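Local coordinates for lipid-transfer protein (Thermomonospora curvata, PDB 6OK1), which belongs to the thiolase-like lipid-transfer proteins, built on a two-part thiolase fold, with its precise function not established, at residues A[55-60]-A[107-112]; A[111-116]-A[344-349]; A[276-281]-A[384-389]; A[290-295]-A[370-375]. All coordinates share one frame; numbering follows the deposited sequence. Where two conformers were deposited one is given.

Contact 1: residues A[55-60]-A[107-112]; sequences TADTSS and CYRAFN
Asp57 and Arg109 form a salt bridge, OD2 to NH1 at 2.8 Å, with the side chains sliding past each other in opposite directions. NH1 meets OD2 from above the carboxylate, 54° out of its plane. The CB of Arg109 points away from 55-60, but the bend at chi2 (74°) brings CD back to 3.3 Å from Asp57 OD2. Phe111 CD2 lies over the centre of one guanidinium face, and Asp57 N is offset toward the rim of the other.

Backbone donors add to this: the N of Ala110 also donates to Asp57 OD2 (3.1 Å), nearly along the C-O axis, so two donors grip this oxygen. OD1 instead accepts from Ser59 N at 3.0 Å, an Asx turn that shapes the loop leaving strand 50-54 of the central thiolase-fold sheet, where 104-112 is the neighbouring parallel strand. Tyr108 OH donates to Ser59 O at 2.7 Å; this oxygen lies in the plane of the ring, at its edge.

Three waters add indirect links. One joins Ala56 O to Arg109 NH2, the second ties Asp57 OD1 and Ser59 OG to Ala110 O, and the third connects Thr58 N, Arg109 NH1 and Ala110 O.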
loop_
_atom_site.group_PDB
_atom_site.type_symbol
_atom_site.label_atom_id
_atom_site.label_comp_id
_atom_site.label_asym_id
_atom_site.label_seq_id
_atom_site.Cartn_x
_atom_site.Cartn_y
_atom_site.Cartn_z
ATOM N N THR A 55 1.342 2.431 -3.360
ATOM C CA THR A 55 0.245 1.467 -3.178
ATOM C C THR A 55 -0.393 1.079 -4.512
ATOM O O THR A 55 -0.754 -0.092 -4.721
ATOM C CB THR A 55 -0.817 2.021 -2.219
ATOM O OG1 THR A 55 -1.138 3.369 -2.576
ATOM C CG2 THR A 55 -0.300 2.049 -0.856
ATOM N N ALA A 56 -0.522 2.032 -5.434
ATOM C CA ALA A 56 -1.249 1.820 -6.688
ATOM C C ALA A 56 -0.414 1.152 -7.771
ATOM O O ALA A 56 -0.980 0.775 -8.813
ATOM C CB ALA A 56 -1.796 3.149 -7.251
ATOM N N ASP A 57 0.890 1.012 -7.567
ATOM C CA ASP A 57 1.732 0.400 -8.573
ATOM C C ASP A 57 1.361 -1.069 -8.749
ATOM O O ASP A 57 1.252 -1.809 -7.769
ATOM C CB ASP A 57 3.201 0.547 -8.210
ATOM C CG ASP A 57 4.082 0.360 -9.421
ATOM O OD1 ASP A 57 4.225 -0.800 -9.857
ATOM O OD2 ASP A 57 4.581 1.354 -9.999
ATOM N N THR A 58 1.109 -1.475 -10.007
ATOM C CA THR A 58 0.614 -2.815 -10.301
ATOM C C THR A 58 1.731 -3.839 -10.448
ATOM O O THR A 58 1.442 -5.036 -10.541
ATOM C CB THR A 58 -0.215 -2.797 -11.616
ATOM O OG1 THR A 58 0.634 -2.450 -12.701
ATOM C CG2 THR A 58 -1.386 -1.787 -11.533
ATOM N N SER A 59 2.982 -3.401 -10.546
ATOM C CA SER A 59 4.120 -4.306 -10.661
ATOM C C SER A 59 4.624 -4.592 -9.260
ATOM O O SER A 59 5.538 -3.941 -8.768
ATOM C CB SER A 59 5.203 -3.681 -11.525
ATOM O OG SER A 59 4.669 -3.344 -12.793
ATOM N N SER A 60 4.024 -5.587 -8.613
ATOM C CA SER A 60 4.367 -5.867 -7.230
ATOM C C SER A 60 5.850 -6.212 -7.077
ATOM O O SER A 60 6.523 -6.666 -8.011
ATOM C CB SER A 60 3.497 -7.005 -6.700
ATOM O OG SER A 60 4.020 -8.226 -7.150
ATOM N N CYS A 107 13.705 1.860 -5.000
ATOM C CA CYS A 107 12.418 2.535 -4.993
ATOM C C CYS A 107 12.005 2.760 -6.441
ATOM O O CYS A 107 12.822 3.217 -7.238
ATOM C CB CYS A 107 12.511 3.881 -4.265
ATOM S SG CYS A 107 13.330 3.802 -2.668
ATOM N N TYR A 108 10.752 2.434 -6.795
ATOM C CA TYR A 108 10.371 2.529 -8.205
ATOM C C TYR A 108 8.902 2.896 -8.383
ATOM O O TYR A 108 8.079 2.752 -7.480
ATOM C CB TYR A 108 10.660 1.210 -8.952
ATOM C CG TYR A 108 9.828 0.024 -8.483
ATOM C CD1 TYR A 108 10.252 -0.763 -7.437
ATOM C CD2 TYR A 108 8.627 -0.311 -9.099
ATOM C CE1 TYR A 108 9.492 -1.847 -7.008
ATOM C CE2 TYR A 108 7.860 -1.387 -8.660
ATOM C CZ TYR A 108 8.312 -2.147 -7.628
ATOM O OH TYR A 108 7.592 -3.207 -7.174
ATOM N N ARG A 109 8.589 3.370 -9.590
ATOM C CA ARG A 109 7.227 3.595 -10.038
ATOM C C ARG A 109 7.258 3.501 -11.551
ATOM O O ARG A 109 8.123 4.108 -12.187
ATOM C CB ARG A 109 6.701 4.968 -9.583
ATOM C CG ARG A 109 5.225 5.220 -9.847
ATOM C CD ARG A 109 4.347 4.447 -8.890
ATOM N NE ARG A 109 2.934 4.785 -9.064
ATOM C CZ ARG A 109 2.064 4.127 -9.816
ATOM N NH1 ARG A 109 2.402 3.024 -10.489
ATOM N NH2 ARG A 109 0.809 4.583 -9.902
ATOM N N ALA A 110 6.331 2.747 -12.123
ATOM C CA ALA A 110 6.235 2.678 -13.577
ATOM C C ALA A 110 4.792 2.476 -14.002
ATOM O O ALA A 110 4.050 1.716 -13.374
ATOM C CB ALA A 110 7.111 1.546 -14.136
ATOM N N PHE A 111 4.385 3.163 -15.067
ATOM C CA PHE A 111 3.006 3.042 -15.511
ATOM C C PHE A 111 2.862 3.494 -16.955
ATOM O O PHE A 111 3.739 4.164 -17.525
ATOM C CB PHE A 111 2.037 3.834 -14.609
ATOM C CG PHE A 111 2.488 5.232 -14.246
ATOM C CD1 PHE A 111 2.913 6.143 -15.207
ATOM C CD2 PHE A 111 2.388 5.667 -12.926
ATOM C CE1 PHE A 111 3.278 7.452 -14.857
ATOM C CE2 PHE A 111 2.735 6.975 -12.564
ATOM C CZ PHE A 111 3.195 7.870 -13.540
ATOM N N ASN A 112 1.723 3.122 -17.534
ATOM C CA ASN A 112 1.259 3.654 -18.806
ATOM C C ASN A 112 0.045 4.544 -18.571
ATOM O O ASN A 112 -1.075 4.200 -18.918
ATOM C CB ASN A 112 0.892 2.516 -19.742
ATOM C CG ASN A 112 2.100 1.776 -20.234
ATOM O OD1 ASN A 112 3.104 2.385 -20.615
ATOM N ND2 ASN A 112 2.024 0.449 -20.218
HETATM O O HOH W 1 -0.864 2.693 -11.262
HETATM O O HOH W 2 4.919 -0.812 -12.498
HETATM O O HOH W 3 1.636 0.769 -12.059
#

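Contact 2: residues A[111-116]-A[344-349]; sequences FNERSG and YIHGMN
Phe111 directs its edge at the face of His346, in a layered run of side chains from Glu113 to Tyr344. CE2 of Phe111 stands over the centre of the imidazole, with ring centroids 4.6 Å apart and planes at 57°. His346 in turn places CD2 over the centre of the Tyr344 ring, while a face of Phe111 is covered at its centre by Glu113 CG. The CZ edge of Phe111 also reaches Tyr344 O, 3.3 Å away and near the ring plane, and CE1 touches Ile345 CD1 at 4.2 Å.

In one of the two modelled conformers of Glu113, the one that also sets CG over Phe111, the carboxylate and His346 meet tip to tip. NE2 donates to Glu113 OE2 at 2.9 Å in a bent bond (145° at the hydrogen), approaching 56° out of the carboxylate plane, and a water bridges the same OE2 to Tyr344 O.

The backbone of His346 is in the left-handed helical region, within a type I' turn closed by Met348 N donating to Ile345 O (3.0 Å). That turn leads into helix 348-359, so the contact joins the end of strand 104-112 to the C-terminal part of the protein, across the meeting of the two thiolase-like halves.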
loop_
_atom_site.group_PDB
_atom_site.type_symbol
_atom_site.label_atom_id
_atom_site.label_comp_id
_atom_site.label_asym_id
_atom_site.label_seq_id
_atom_site.Cartn_x
_atom_site.Cartn_y
_atom_site.Cartn_z
ATOM N N PHE A 111 4.385 3.163 -15.067
ATOM C CA PHE A 111 3.006 3.042 -15.511
ATOM C C PHE A 111 2.862 3.494 -16.955
ATOM O O PHE A 111 3.739 4.164 -17.525
ATOM C CB PHE A 111 2.037 3.834 -14.609
ATOM C CG PHE A 111 2.488 5.232 -14.246
ATOM C CD1 PHE A 111 2.913 6.143 -15.207
ATOM C CD2 PHE A 111 2.388 5.667 -12.926
ATOM C CE1 PHE A 111 3.278 7.452 -14.857
ATOM C CE2 PHE A 111 2.735 6.975 -12.564
ATOM C CZ PHE A 111 3.195 7.870 -13.540
ATOM N N ASN A 112 1.723 3.122 -17.534
ATOM C CA ASN A 112 1.259 3.654 -18.806
ATOM C C ASN A 112 0.045 4.544 -18.571
ATOM O O ASN A 112 -1.075 4.200 -18.918
ATOM C CB ASN A 112 0.892 2.516 -19.742
ATOM C CG ASN A 112 2.100 1.776 -20.234
ATOM O OD1 ASN A 112 3.104 2.385 -20.615
ATOM N ND2 ASN A 112 2.024 0.449 -20.218
ATOM N N GLU A 113 0.260 5.700 -17.964
ATOM C CA GLU A 113 -0.861 6.579 -17.666
ATOM C C GLU A 113 -1.385 7.307 -18.892
ATOM O O GLU A 113 -2.539 7.715 -18.887
ATOM C CB GLU A 113 -0.482 7.616 -16.597
ATOM C CG GLU A 113 -0.488 7.091 -15.185
ATOM C CD GLU A 113 -1.014 8.094 -14.186
ATOM O OE1 GLU A 113 -1.837 7.680 -13.354
ATOM O OE2 GLU A 113 -0.614 9.281 -14.223
ATOM N N ARG A 114 -0.569 7.485 -19.935
ATOM C CA ARG A 114 -1.074 8.127 -21.144
ATOM C C ARG A 114 -1.753 7.148 -22.088
ATOM O O ARG A 114 -2.808 7.464 -22.643
ATOM C CB ARG A 114 0.057 8.834 -21.886
ATOM C CG ARG A 114 -0.469 9.799 -22.982
ATOM C CD ARG A 114 -1.248 10.935 -22.357
ATOM N NE ARG A 114 -1.896 11.855 -23.286
ATOM C CZ ARG A 114 -3.059 11.634 -23.893
ATOM N NH1 ARG A 114 -3.666 10.461 -23.780
ATOM N NH2 ARG A 114 -3.608 12.597 -24.628
ATOM N N SER A 115 -1.181 5.953 -22.252
ATOM C CA SER A 115 -1.701 4.979 -23.197
ATOM C C SER A 115 -2.618 3.928 -22.579
ATOM O O SER A 115 -3.316 3.234 -23.325
ATOM C CB SER A 115 -0.550 4.269 -23.906
ATOM O OG SER A 115 0.243 3.483 -23.010
ATOM N N GLY A 116 -2.643 3.787 -21.257
ATOM C CA GLY A 116 -3.466 2.748 -20.633
ATOM C C GLY A 116 -4.921 3.182 -20.522
ATOM O O GLY A 116 -5.228 4.362 -20.367
ATOM N N TYR A 344 5.337 13.364 -16.120
ATOM C CA TYR A 344 4.549 13.147 -14.903
ATOM C C TYR A 344 4.749 11.700 -14.452
ATOM O O TYR A 344 3.938 10.819 -14.727
ATOM C CB TYR A 344 3.082 13.449 -15.175
ATOM C CG TYR A 344 2.140 13.444 -13.986
ATOM C CD1 TYR A 344 2.560 13.809 -12.707
ATOM C CD2 TYR A 344 0.817 13.091 -14.164
ATOM C CE1 TYR A 344 1.651 13.816 -11.633
ATOM C CE2 TYR A 344 -0.088 13.101 -13.113
ATOM C CZ TYR A 344 0.342 13.472 -11.851
ATOM O OH TYR A 344 -0.567 13.494 -10.822
ATOM N N ILE A 345 5.859 11.452 -13.743
ATOM C CA ILE A 345 6.076 10.146 -13.136
ATOM C C ILE A 345 5.813 10.265 -11.632
ATOM O O ILE A 345 6.547 9.716 -10.795
ATOM C CB ILE A 345 7.485 9.609 -13.435
ATOM C CG1 ILE A 345 7.870 9.902 -14.900
ATOM C CG2 ILE A 345 7.519 8.121 -13.152
ATOM C CD1 ILE A 345 6.962 9.226 -15.955
ATOM N N HIS A 346 4.728 10.969 -11.299
ATOM C CA HIS A 346 4.263 11.158 -9.926
ATOM C C HIS A 346 5.428 11.479 -8.990
ATOM O O HIS A 346 5.509 10.948 -7.869
ATOM C CB HIS A 346 3.477 9.933 -9.459
ATOM C CG HIS A 346 2.207 9.707 -10.219
ATOM N ND1 HIS A 346 1.237 8.820 -9.800
ATOM C CD2 HIS A 346 1.748 10.250 -11.373
ATOM C CE1 HIS A 346 0.234 8.831 -10.664
ATOM N NE2 HIS A 346 0.523 9.685 -11.628
ATOM N N GLY A 347 6.313 12.386 -9.439
ATOM C CA GLY A 347 7.363 12.973 -8.621
ATOM C C GLY A 347 8.679 12.224 -8.620
ATOM O O GLY A 347 9.710 12.798 -8.251
ATOM N N MET A 348 8.671 10.958 -9.030
ATOM C CA MET A 348 9.880 10.151 -8.919
ATOM C C MET A 348 11.003 10.674 -9.792
ATOM O O MET A 348 12.175 10.641 -9.387
ATOM C CB MET A 348 9.550 8.706 -9.261
ATOM C CG MET A 348 8.630 8.073 -8.255
ATOM S SD MET A 348 9.367 7.856 -6.585
ATOM C CE MET A 348 10.260 6.321 -6.777
ATOM N N ASN A 349 10.675 11.153 -10.997
ATOM C CA ASN A 349 11.701 11.716 -11.859
ATOM C C ASN A 349 12.279 13.011 -11.293
ATOM O O ASN A 349 13.423 13.340 -11.595
ATOM C CB ASN A 349 11.172 11.922 -13.292
ATOM C CG ASN A 349 9.885 12.740 -13.350
ATOM O OD1 ASN A 349 8.971 12.532 -12.569
ATOM N ND2 ASN A 349 9.803 13.657 -14.319
HETATM O O HOH W 4 1.314 10.342 -15.894
#

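Contact 3: residues A[276-281]-A[384-389]; sequences QLYAQS and GLILGA
Leu277 and Ile386 carry this contact, in which helix 268-281 lies against one face of the C-terminal part of the thiolase-fold sheet. Leu277 CB rests 3.6 Å from CD1 of Ile386. The same methyl group is also approached by Ser281 OG at 3.6 Å, and by the Tyr278 ring, whose CD1 is 4.1 Å away. Ile386 is extended at chi2 (171°), which carries CD1 out between these three helix residues; the Tyr278 side chain crosses that of Ile386 at about a right angle. Earlier in the strand, Leu277 spreads its two methyl groups over the backbone of Gly384 and Leu385, with CD2 3.6 Å from Gly384 O. Gly384 has no side chain to come between.

The axes of helix 276-281 and strand 384-388 approach to 8.6 Å at 34°, running in roughly the same direction. Strand alternation turns Leu385 and Leu387 the other way, toward helix 348-359, so the strand is covered by helices on both faces. On the near face, Leu373 of the adjacent strand continues the apolar layer, touching Leu277, Tyr278 and Ile386.

Polar groups at the margins tie the helix to its surroundings. Tyr278 OH bonds to Leu308 O, and Gln280 OE1 accepts from Ala245 N in strand 240-248. Within the helix, Leu277 O accepts from Ser281 N at 3.1 Å and from Ser281 OG at 2.7 Å, the two donors reaching it from opposite faces of the carbonyl plane.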
loop_
_atom_site.group_PDB
_atom_site.type_symbol
_atom_site.label_atom_id
_atom_site.label_comp_id
_atom_site.label_asym_id
_atom_site.label_seq_id
_atom_site.Cartn_x
_atom_site.Cartn_y
_atom_site.Cartn_z
ATOM N N GLN A 276 10.556 18.872 9.634
ATOM C CA GLN A 276 11.345 17.683 9.890
ATOM C C GLN A 276 12.618 17.680 9.056
ATOM O O GLN A 276 13.683 17.283 9.546
ATOM C CB GLN A 276 10.519 16.431 9.601
ATOM C CG GLN A 276 9.381 16.248 10.528
ATOM C CD GLN A 276 8.475 15.156 10.032
ATOM O OE1 GLN A 276 8.715 13.986 10.294
ATOM N NE2 GLN A 276 7.469 15.527 9.259
ATOM N N LEU A 277 12.520 18.062 7.778
ATOM C CA LEU A 277 13.702 18.072 6.917
ATOM C C LEU A 277 14.775 18.973 7.487
ATOM O O LEU A 277 15.958 18.617 7.489
ATOM C CB LEU A 277 13.366 18.552 5.524
ATOM C CG LEU A 277 12.390 17.681 4.758
ATOM C CD1 LEU A 277 12.087 18.321 3.400
ATOM C CD2 LEU A 277 12.988 16.300 4.577
ATOM N N TYR A 278 14.394 20.169 7.918
ATOM C CA TYR A 278 15.392 21.091 8.463
ATOM C C TYR A 278 15.934 20.604 9.803
ATOM O O TYR A 278 17.135 20.745 10.085
ATOM C CB TYR A 278 14.791 22.485 8.597
ATOM C CG TYR A 278 14.460 23.117 7.281
ATOM C CD1 TYR A 278 15.388 23.138 6.241
ATOM C CD2 TYR A 278 13.203 23.670 7.055
ATOM C CE1 TYR A 278 15.089 23.695 5.025
ATOM C CE2 TYR A 278 12.895 24.245 5.828
ATOM C CZ TYR A 278 13.847 24.255 4.821
ATOM O OH TYR A 278 13.580 24.808 3.598
ATOM N N ALA A 279 15.076 20.061 10.661
ATOM C CA ALA A 279 15.556 19.567 11.945
ATOM C C ALA A 279 16.473 18.359 11.766
ATOM O O ALA A 279 17.489 18.228 12.468
ATOM C CB ALA A 279 14.380 19.220 12.850
ATOM N N GLN A 280 16.128 17.462 10.847
ATOM C CA GLN A 280 16.927 16.255 10.645
ATOM C C GLN A 280 18.319 16.610 10.141
ATOM O O GLN A 280 19.329 16.061 10.601
ATOM C CB GLN A 280 16.252 15.330 9.633
ATOM C CG GLN A 280 15.033 14.601 10.158
ATOM C CD GLN A 280 14.277 13.934 9.031
ATOM O OE1 GLN A 280 14.679 14.031 7.885
ATOM N NE2 GLN A 280 13.184 13.267 9.349
ATOM N N SER A 281 18.373 17.492 9.155
ATOM C CA SER A 281 19.591 17.794 8.423
ATOM C C SER A 281 20.453 18.840 9.098
ATOM O O SER A 281 21.607 19.030 8.682
ATOM C CB SER A 281 19.239 18.285 7.019
ATOM O OG SER A 281 18.496 19.508 7.044
ATOM N N GLY A 384 9.017 14.690 1.614
ATOM C CA GLY A 384 10.089 15.513 1.089
ATOM C C GLY A 384 11.425 14.889 1.402
ATOM O O GLY A 384 11.534 14.000 2.257
ATOM N N LEU A 385 12.450 15.397 0.721
ATOM C CA LEU A 385 13.829 15.006 0.982
ATOM C C LEU A 385 14.697 16.242 0.994
ATOM O O LEU A 385 14.427 17.207 0.285
ATOM C CB LEU A 385 14.408 14.089 -0.090
ATOM C CG LEU A 385 13.643 12.789 -0.334
ATOM C CD1 LEU A 385 14.081 12.205 -1.635
ATOM C CD2 LEU A 385 13.828 11.816 0.815
ATOM N N ILE A 386 15.795 16.174 1.745
ATOM C CA ILE A 386 16.962 16.995 1.435
ATOM C C ILE A 386 18.074 16.026 1.065
ATOM O O ILE A 386 18.448 15.160 1.868
ATOM C CB ILE A 386 17.366 17.930 2.588
ATOM C CG1 ILE A 386 16.274 18.985 2.823
ATOM C CG2 ILE A 386 18.713 18.620 2.265
ATOM C CD1 ILE A 386 16.459 19.842 4.092
ATOM N N LEU A 387 18.547 16.133 -0.174
ATOM C CA LEU A 387 19.703 15.393 -0.660
ATOM C C LEU A 387 20.906 16.326 -0.660
ATOM O O LEU A 387 20.787 17.503 -1.024
ATOM C CB LEU A 387 19.467 14.849 -2.072
ATOM C CG LEU A 387 18.258 13.930 -2.225
ATOM C CD1 LEU A 387 18.201 13.434 -3.641
ATOM C CD2 LEU A 387 18.336 12.769 -1.257
ATOM N N GLY A 388 22.059 15.806 -0.240
ATOM C CA GLY A 388 23.234 16.640 -0.088
ATOM C C GLY A 388 24.523 15.960 -0.501
ATOM O O GLY A 388 24.654 14.734 -0.500
ATOM N N ALA A 389 25.486 16.799 -0.867
ATOM C CA ALA A 389 26.833 16.306 -1.100
ATOM C C ALA A 389 27.353 15.613 0.155
ATOM O O ALA A 389 26.916 15.887 1.279
ATOM C CB ALA A 389 27.764 17.450 -1.502
#

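Contact 4: residues A[290-295]-A[370-375]; sequences AAILYD and TNVLVT
Tyr294 has Thr375 O at the edge of its ring, near the ring plane, with CD2 4.0 Å from that oxygen. Its ring also makes an edge-to-face pair with that of His296 and touches the side chain of Tyr344. The backbone N of Tyr294 donates to Thr375 OG1 at 2.9 Å in an almost straight bond (170°). Thr375 holds OG1 between its own N and carbonyl carbon (chi1 61°), where the oxygen meets Tyr294 N and also hydrogen-bonds to Gln304 OE1.

Before Tyr294, the two segments pair as parallel strands. Leu373 straddles Ala291, its N donating to Ala290 O (3.1 Å) and its O accepting from Ile292 N (2.8 Å). Thr375 N then donates to Ile292 O at 3.0 Å, nearly in line with the carbonyl. These are strands 290-292 and 371-375 of the thiolase-like C-terminal half, joined by a beta-alpha-beta connection that includes helix 348-359, with 290-292 outermost in the sheet of this chain.

Ile292 and Val374 lie side by side on the face that this helix covers, pointing the same way, CB of Ile292 4.0 Å from CG1 of Val374. Val372 joins them there, its CG1 4.2 Å from Ile292 CG1. Leu373 projects from the other face, toward helix 268-281, and past the paired strands Leu293 CD2 packs on Thr375 CG2 at 3.8 Å.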
loop_
_atom_site.group_PDB
_atom_site.type_symbol
_atom_site.label_atom_id
_atom_site.label_comp_id
_atom_site.label_asym_id
_atom_site.label_seq_id
_atom_site.Cartn_x
_atom_site.Cartn_y
_atom_site.Cartn_z
ATOM N N ALA A 290 19.034 24.495 -4.331
ATOM C CA ALA A 290 18.122 24.253 -5.439
ATOM C C ALA A 290 16.884 23.564 -4.882
ATOM O O ALA A 290 16.950 22.925 -3.831
ATOM C CB ALA A 290 18.774 23.388 -6.516
ATOM N N ALA A 291 15.761 23.679 -5.603
ATOM C CA ALA A 291 14.534 23.003 -5.181
ATOM C C ALA A 291 13.847 22.303 -6.343
ATOM O O ALA A 291 13.709 22.864 -7.434
ATOM C CB ALA A 291 13.542 23.985 -4.550
ATOM N N ILE A 292 13.373 21.091 -6.085
ATOM C CA ILE A 292 12.538 20.356 -7.021
ATOM C C ILE A 292 11.152 20.346 -6.381
ATOM O O ILE A 292 10.924 19.608 -5.419
ATOM C CB ILE A 292 13.070 18.941 -7.275
ATOM C CG1 ILE A 292 14.520 18.947 -7.798
ATOM C CG2 ILE A 292 12.106 18.171 -8.220
ATOM C CD1 ILE A 292 14.742 19.680 -9.097
ATOM N N LEU A 293 10.253 21.217 -6.864
ATOM C CA LEU A 293 8.963 21.476 -6.232
ATOM C C LEU A 293 7.869 20.864 -7.095
ATOM O O LEU A 293 7.696 21.245 -8.260
ATOM C CB LEU A 293 8.738 22.976 -6.019
ATOM C CG LEU A 293 9.765 23.627 -5.082
ATOM C CD1 LEU A 293 9.416 25.116 -4.912
ATOM C CD2 LEU A 293 9.832 22.902 -3.725
ATOM N N TYR A 294 7.158 19.890 -6.519
ATOM C CA TYR A 294 6.136 19.138 -7.237
ATOM C C TYR A 294 5.137 20.073 -7.895
ATOM O O TYR A 294 4.558 20.957 -7.248
ATOM C CB TYR A 294 5.428 18.214 -6.259
ATOM C CG TYR A 294 4.696 17.028 -6.864
ATOM C CD1 TYR A 294 3.409 17.155 -7.372
ATOM C CD2 TYR A 294 5.271 15.769 -6.825
ATOM C CE1 TYR A 294 2.726 16.029 -7.848
ATOM C CE2 TYR A 294 4.610 14.657 -7.290
ATOM C CZ TYR A 294 3.336 14.788 -7.788
ATOM O OH TYR A 294 2.691 13.664 -8.249
ATOM N N ASP A 295 4.885 19.821 -9.171
ATOM C CA ASP A 295 4.286 20.818 -10.039
ATOM C C ASP A 295 3.413 20.154 -11.093
ATOM O O ASP A 295 3.424 20.554 -12.261
ATOM C CB ASP A 295 5.361 21.661 -10.710
ATOM C CG ASP A 295 6.237 20.843 -11.621
ATOM O OD1 ASP A 295 6.549 19.700 -11.243
ATOM O OD2 ASP A 295 6.611 21.350 -12.698
ATOM N N THR A 370 25.125 22.166 -3.111
ATOM C CA THR A 370 25.429 21.304 -1.978
ATOM C C THR A 370 24.194 20.550 -1.512
ATOM O O THR A 370 24.255 19.334 -1.322
ATOM C CB THR A 370 26.022 22.127 -0.829
ATOM O OG1 THR A 370 27.245 22.723 -1.268
ATOM C CG2 THR A 370 26.327 21.263 0.367
ATOM N N ASN A 371 23.083 21.263 -1.306
ATOM C CA ASN A 371 21.862 20.693 -0.736
ATOM C C ASN A 371 20.666 21.004 -1.630
ATOM O O ASN A 371 20.466 22.157 -2.038
ATOM C CB ASN A 371 21.596 21.240 0.663
ATOM C CG ASN A 371 22.764 21.018 1.607
ATOM O OD1 ASN A 371 23.104 19.880 1.940
ATOM N ND2 ASN A 371 23.368 22.111 2.061
ATOM N N VAL A 372 19.865 19.981 -1.918
ATOM C CA VAL A 372 18.693 20.103 -2.778
ATOM C C VAL A 372 17.472 19.633 -2.007
ATOM O O VAL A 372 17.468 18.531 -1.453
ATOM C CB VAL A 372 18.843 19.283 -4.072
ATOM C CG1 VAL A 372 17.582 19.469 -4.945
ATOM C CG2 VAL A 372 20.075 19.703 -4.834
ATOM N N LEU A 373 16.421 20.444 -1.993
ATOM C CA LEU A 373 15.171 20.057 -1.346
ATOM C C LEU A 373 14.200 19.585 -2.415
ATOM O O LEU A 373 14.025 20.256 -3.440
ATOM C CB LEU A 373 14.580 21.218 -0.541
ATOM C CG LEU A 373 13.461 20.829 0.434
ATOM C CD1 LEU A 373 13.410 21.792 1.586
ATOM C CD2 LEU A 373 12.116 20.801 -0.217
ATOM N N VAL A 374 13.593 18.419 -2.184
ATOM C CA VAL A 374 12.636 17.820 -3.111
ATOM C C VAL A 374 11.320 17.611 -2.385
ATOM O O VAL A 374 11.302 17.089 -1.265
ATOM C CB VAL A 374 13.128 16.478 -3.681
ATOM C CG1 VAL A 374 12.108 15.981 -4.745
ATOM C CG2 VAL A 374 14.498 16.605 -4.228
ATOM N N THR A 375 10.219 18.004 -3.018
ATOM C CA THR A 375 8.895 17.726 -2.470
ATOM C C THR A 375 8.146 16.703 -3.306
ATOM O O THR A 375 8.381 16.545 -4.502
ATOM C CB THR A 375 8.027 18.989 -2.371
ATOM O OG1 THR A 375 7.827 19.554 -3.674
ATOM C CG2 THR A 375 8.689 20.007 -1.473
HETATM O O HOH W 5 8.968 17.601 -6.669
#

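In the fold
Contacts 1 and 2 share Phe111 and Asn112 at the end of strand 104-112; their centres are about 9 Å apart, and Arg109 CB packs on Met348 CG at 3.9 Å. Contact 2 reaches contact 4 through Tyr294, whose OH lies 3.4 Å from His346 CA. Contacts 3 and 4 are sheet neighbours: strand 382-388 pairs antiparallel with 371-375, with Leu385 N 2.9 Å from Val374 O, a probable hydrogen bond. Along the chain, contact 4 is nested within the loop closed by contact 3. Contacts 1 and 3 do not touch, their centres being about 25 Å apart. The sodium ion, bound at Val48, Ile70 and Glu72, is about 12 Å from the Tyr108 side chain of contact 1.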